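Local coordinates for protein viral CASP8 and FADD-like apoptosis regulator (Molluscum contagiosum virus subtype 1, PDB 2BBR) that inhibits death-receptor-induced apoptosis by interfering with caspase-8 recruitment and activation at the death-inducing signalling complex, and suppresses host NF-kappa-B activation, at residues S22-H33 / R135-E144. Residues are numbered along the deposited sequence; the frame is centred on the assembly and turned at random.
Sequences SHEDSLLLFLCH and RFVELVLALE
Helices 22-31 and 136-144, which meet through Phe30 and Val137, run side by side in the same general direction, their axes 10.1 Å apart at closest approach and inclined at 30°. They belong to different death effector domains, the first and second of this tandem pair, so the contact is part of the interface that joins the two helical bundles. Phe30 is a knob in a hole formed by Val137, Val140, Leu141 and Glu144. Its CG lies anti to the backbone N (chi1 173°), which carries the ring across to helix 136-144. Val137 CG1 lies over one ring face, 3.9 Å from the centroid, in a CH-pi contact. Leu141 CG meets the edge at Phe30 CD1, 3.7 Å away. Helix 95-104 adds Met100 and Val101 against Phe30, and Arg97 makes a cation-pi contact with the ring. Arg97 also forms a salt bridge with Glu144. Leu27 CD2 packs against the same Val137 CG1. Leu141 CD2 sits over the centre of the His33 ring, 3.6 Å from its centroid.

At the N-terminal ends of both helices the contact turns polar. Arg135, the N-cap residue of helix 136-144, reaches back with an extended chain, with Ser26 CB under one guanidinium face, toward its rim. Glu138 receives the Arg135 backbone N-H at OE2 and forms a salt bridge from OE1 to Arg135 NH1, whose hydrogen bond is weak. A water bridges that OE1 and Ser26 OG. His23 is held from two sides, its NE2 bonding to Glu105. Its ND1 accepts a bent bond from Arg135 NE (3.1 Å, 137°), with the donor tilted out of the imidazole plane.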
# COMPACT_ATOMS: atom_id res chain seq x y z
N SER A 22 -7.85 -13.23 -1.30
CA SER A 22 -7.55 -12.77 0.04
C SER A 22 -6.27 -11.94 0.16
O SER A 22 -6.21 -11.01 0.96
CB SER A 22 -7.48 -13.95 1.01
OG SER A 22 -8.75 -14.58 1.13
N HIS A 23 -5.25 -12.28 -0.62
CA HIS A 23 -4.01 -11.52 -0.55
C HIS A 23 -4.26 -10.11 -1.07
O HIS A 23 -3.88 -9.12 -0.45
CB HIS A 23 -2.91 -12.19 -1.38
CG HIS A 23 -1.59 -11.51 -1.27
ND1 HIS A 23 -0.83 -11.54 -0.12
CD2 HIS A 23 -0.90 -10.74 -2.15
CE1 HIS A 23 0.27 -10.83 -0.29
NE2 HIS A 23 0.26 -10.34 -1.52
N GLU A 24 -4.92 -10.01 -2.22
CA GLU A 24 -5.22 -8.72 -2.82
C GLU A 24 -6.10 -7.89 -1.88
O GLU A 24 -5.91 -6.67 -1.79
CB GLU A 24 -5.90 -8.92 -4.17
CG GLU A 24 -5.00 -9.60 -5.19
CD GLU A 24 -5.74 -10.01 -6.44
OE1 GLU A 24 -6.76 -10.73 -6.33
OE2 GLU A 24 -5.30 -9.63 -7.55
N ASP A 25 -7.03 -8.53 -1.19
CA ASP A 25 -7.90 -7.82 -0.25
C ASP A 25 -7.04 -7.17 0.83
O ASP A 25 -7.27 -6.02 1.21
CB ASP A 25 -8.89 -8.77 0.44
CG ASP A 25 -9.94 -9.31 -0.50
OD1 ASP A 25 -10.24 -8.65 -1.52
OD2 ASP A 25 -10.49 -10.40 -0.20
N SER A 26 -6.06 -7.92 1.34
CA SER A 26 -5.18 -7.41 2.39
C SER A 26 -4.39 -6.21 1.90
O SER A 26 -4.19 -5.24 2.63
CB SER A 26 -4.23 -8.52 2.84
OG SER A 26 -3.35 -8.07 3.86
N LEU A 27 -3.92 -6.27 0.65
CA LEU A 27 -3.16 -5.16 0.09
C LEU A 27 -4.03 -3.91 -0.02
O LEU A 27 -3.58 -2.81 0.29
CB LEU A 27 -2.60 -5.53 -1.28
CG LEU A 27 -1.66 -6.74 -1.31
CD1 LEU A 27 -1.13 -6.95 -2.72
CD2 LEU A 27 -0.51 -6.52 -0.34
N LEU A 28 -5.27 -4.07 -0.45
CA LEU A 28 -6.15 -2.92 -0.57
C LEU A 28 -6.48 -2.35 0.80
O LEU A 28 -6.51 -1.13 0.98
CB LEU A 28 -7.44 -3.29 -1.31
CG LEU A 28 -7.28 -3.64 -2.79
CD1 LEU A 28 -8.66 -3.74 -3.43
CD2 LEU A 28 -6.45 -2.58 -3.50
N LEU A 29 -6.72 -3.22 1.77
CA LEU A 29 -7.02 -2.74 3.12
C LEU A 29 -5.84 -1.92 3.64
O LEU A 29 -6.02 -0.90 4.29
CB LEU A 29 -7.31 -3.91 4.06
CG LEU A 29 -8.72 -4.51 3.94
CD1 LEU A 29 -8.83 -5.72 4.86
CD2 LEU A 29 -9.76 -3.46 4.31
N PHE A 30 -4.62 -2.37 3.33
CA PHE A 30 -3.43 -1.65 3.76
C PHE A 30 -3.37 -0.28 3.08
O PHE A 30 -3.09 0.74 3.71
CB PHE A 30 -2.18 -2.46 3.41
CG PHE A 30 -0.89 -1.73 3.65
CD1 PHE A 30 -0.30 -1.70 4.91
CD2 PHE A 30 -0.26 -1.06 2.60
CE1 PHE A 30 0.90 -1.01 5.12
CE2 PHE A 30 0.93 -0.38 2.81
CZ PHE A 30 1.52 -0.35 4.06
N LEU A 31 -3.66 -0.25 1.78
CA LEU A 31 -3.65 1.01 1.04
C LEU A 31 -4.65 2.01 1.62
O LEU A 31 -4.43 3.22 1.56
CB LEU A 31 -3.99 0.77 -0.44
CG LEU A 31 -2.93 0.11 -1.31
CD1 LEU A 31 -3.49 -0.10 -2.71
CD2 LEU A 31 -1.67 0.97 -1.36
N CYS A 32 -5.73 1.49 2.20
CA CYS A 32 -6.78 2.32 2.79
C CYS A 32 -6.61 2.51 4.29
O CYS A 32 -7.50 3.04 4.94
CB CYS A 32 -8.15 1.68 2.55
SG CYS A 32 -8.61 1.48 0.82
N HIS A 33 -5.46 2.10 4.83
CA HIS A 33 -5.23 2.19 6.26
C HIS A 33 -5.45 3.56 6.91
O HIS A 33 -6.05 3.64 7.98
CB HIS A 33 -3.82 1.70 6.59
CG HIS A 33 -3.56 1.51 8.05
ND1 HIS A 33 -4.12 0.48 8.78
CD2 HIS A 33 -2.82 2.23 8.93
CE1 HIS A 33 -3.74 0.58 10.04
NE2 HIS A 33 -2.95 1.63 10.16
N ARG A 135 2.04 -11.13 6.31
CA ARG A 135 2.44 -10.59 5.01
C ARG A 135 3.35 -9.38 5.24
O ARG A 135 3.42 -8.85 6.35
CB ARG A 135 1.20 -10.12 4.23
CG ARG A 135 0.11 -11.16 4.02
CD ARG A 135 -1.00 -10.57 3.16
NE ARG A 135 -2.01 -11.56 2.78
CZ ARG A 135 -3.02 -11.94 3.55
NH1 ARG A 135 -3.18 -11.42 4.76
NH2 ARG A 135 -3.88 -12.85 3.11
N PHE A 136 4.03 -8.93 4.18
CA PHE A 136 4.89 -7.76 4.31
C PHE A 136 4.09 -6.54 4.77
O PHE A 136 4.56 -5.78 5.63
CB PHE A 136 5.58 -7.44 2.98
CG PHE A 136 6.53 -6.27 3.06
CD1 PHE A 136 7.73 -6.38 3.74
CD2 PHE A 136 6.20 -5.05 2.48
CE1 PHE A 136 8.60 -5.29 3.84
CE2 PHE A 136 7.06 -3.96 2.57
CZ PHE A 136 8.26 -4.07 3.26
N VAL A 137 2.89 -6.34 4.23
CA VAL A 137 2.11 -5.18 4.65
C VAL A 137 1.76 -5.27 6.13
O VAL A 137 1.62 -4.25 6.80
CB VAL A 137 0.80 -5.00 3.83
CG1 VAL A 137 1.15 -4.59 2.40
CG2 VAL A 137 -0.02 -6.28 3.84
N GLU A 138 1.61 -6.49 6.63
CA GLU A 138 1.30 -6.66 8.04
C GLU A 138 2.55 -6.36 8.88
O GLU A 138 2.45 -5.81 9.98
CB GLU A 138 0.75 -8.07 8.28
CG GLU A 138 -0.68 -8.19 7.74
CD GLU A 138 -1.17 -9.61 7.53
OE1 GLU A 138 -2.37 -9.79 7.25
OE2 GLU A 138 -0.36 -10.56 7.62
N LEU A 139 3.73 -6.68 8.34
CA LEU A 139 4.98 -6.37 9.02
C LEU A 139 5.12 -4.84 9.09
O LEU A 139 5.50 -4.28 10.12
CB LEU A 139 6.17 -6.96 8.26
CG LEU A 139 7.57 -6.50 8.69
CD1 LEU A 139 7.80 -6.84 10.15
CD2 LEU A 139 8.62 -7.17 7.81
N VAL A 140 4.81 -4.16 7.98
CA VAL A 140 4.90 -2.70 7.96
C VAL A 140 3.97 -2.09 9.01
O VAL A 140 4.38 -1.21 9.77
CB VAL A 140 4.55 -2.14 6.56
CG1 VAL A 140 4.52 -0.61 6.59
CG2 VAL A 140 5.58 -2.63 5.54
N LEU A 141 2.73 -2.56 9.07
CA LEU A 141 1.80 -2.02 10.06
C LEU A 141 2.29 -2.28 11.48
O LEU A 141 2.15 -1.42 12.35
CB LEU A 141 0.40 -2.60 9.86
CG LEU A 141 -0.32 -2.15 8.58
CD1 LEU A 141 -1.69 -2.82 8.51
CD2 LEU A 141 -0.48 -0.63 8.57
N ALA A 142 2.86 -3.46 11.71
CA ALA A 142 3.37 -3.78 13.04
C ALA A 142 4.48 -2.81 13.43
O ALA A 142 4.54 -2.33 14.57
CB ALA A 142 3.89 -5.21 13.07
N LEU A 143 5.37 -2.50 12.49
CA LEU A 143 6.45 -1.56 12.75
C LEU A 143 5.88 -0.16 12.98
O LEU A 143 6.36 0.57 13.85
CB LEU A 143 7.43 -1.54 11.57
CG LEU A 143 8.28 -2.80 11.38
CD1 LEU A 143 8.92 -2.78 10.00
CD2 LEU A 143 9.34 -2.89 12.46
N GLU A 144 4.87 0.21 12.21
CA GLU A 144 4.23 1.52 12.36
C GLU A 144 3.59 1.64 13.73
O GLU A 144 3.68 2.68 14.38
CB GLU A 144 3.11 1.70 11.34
CG GLU A 144 3.51 2.15 9.96
CD GLU A 144 2.29 2.38 9.08
OE1 GLU A 144 1.29 2.96 9.58
OE2 GLU A 144 2.32 1.98 7.90
O HOH W 1 -4.19 -7.87 6.44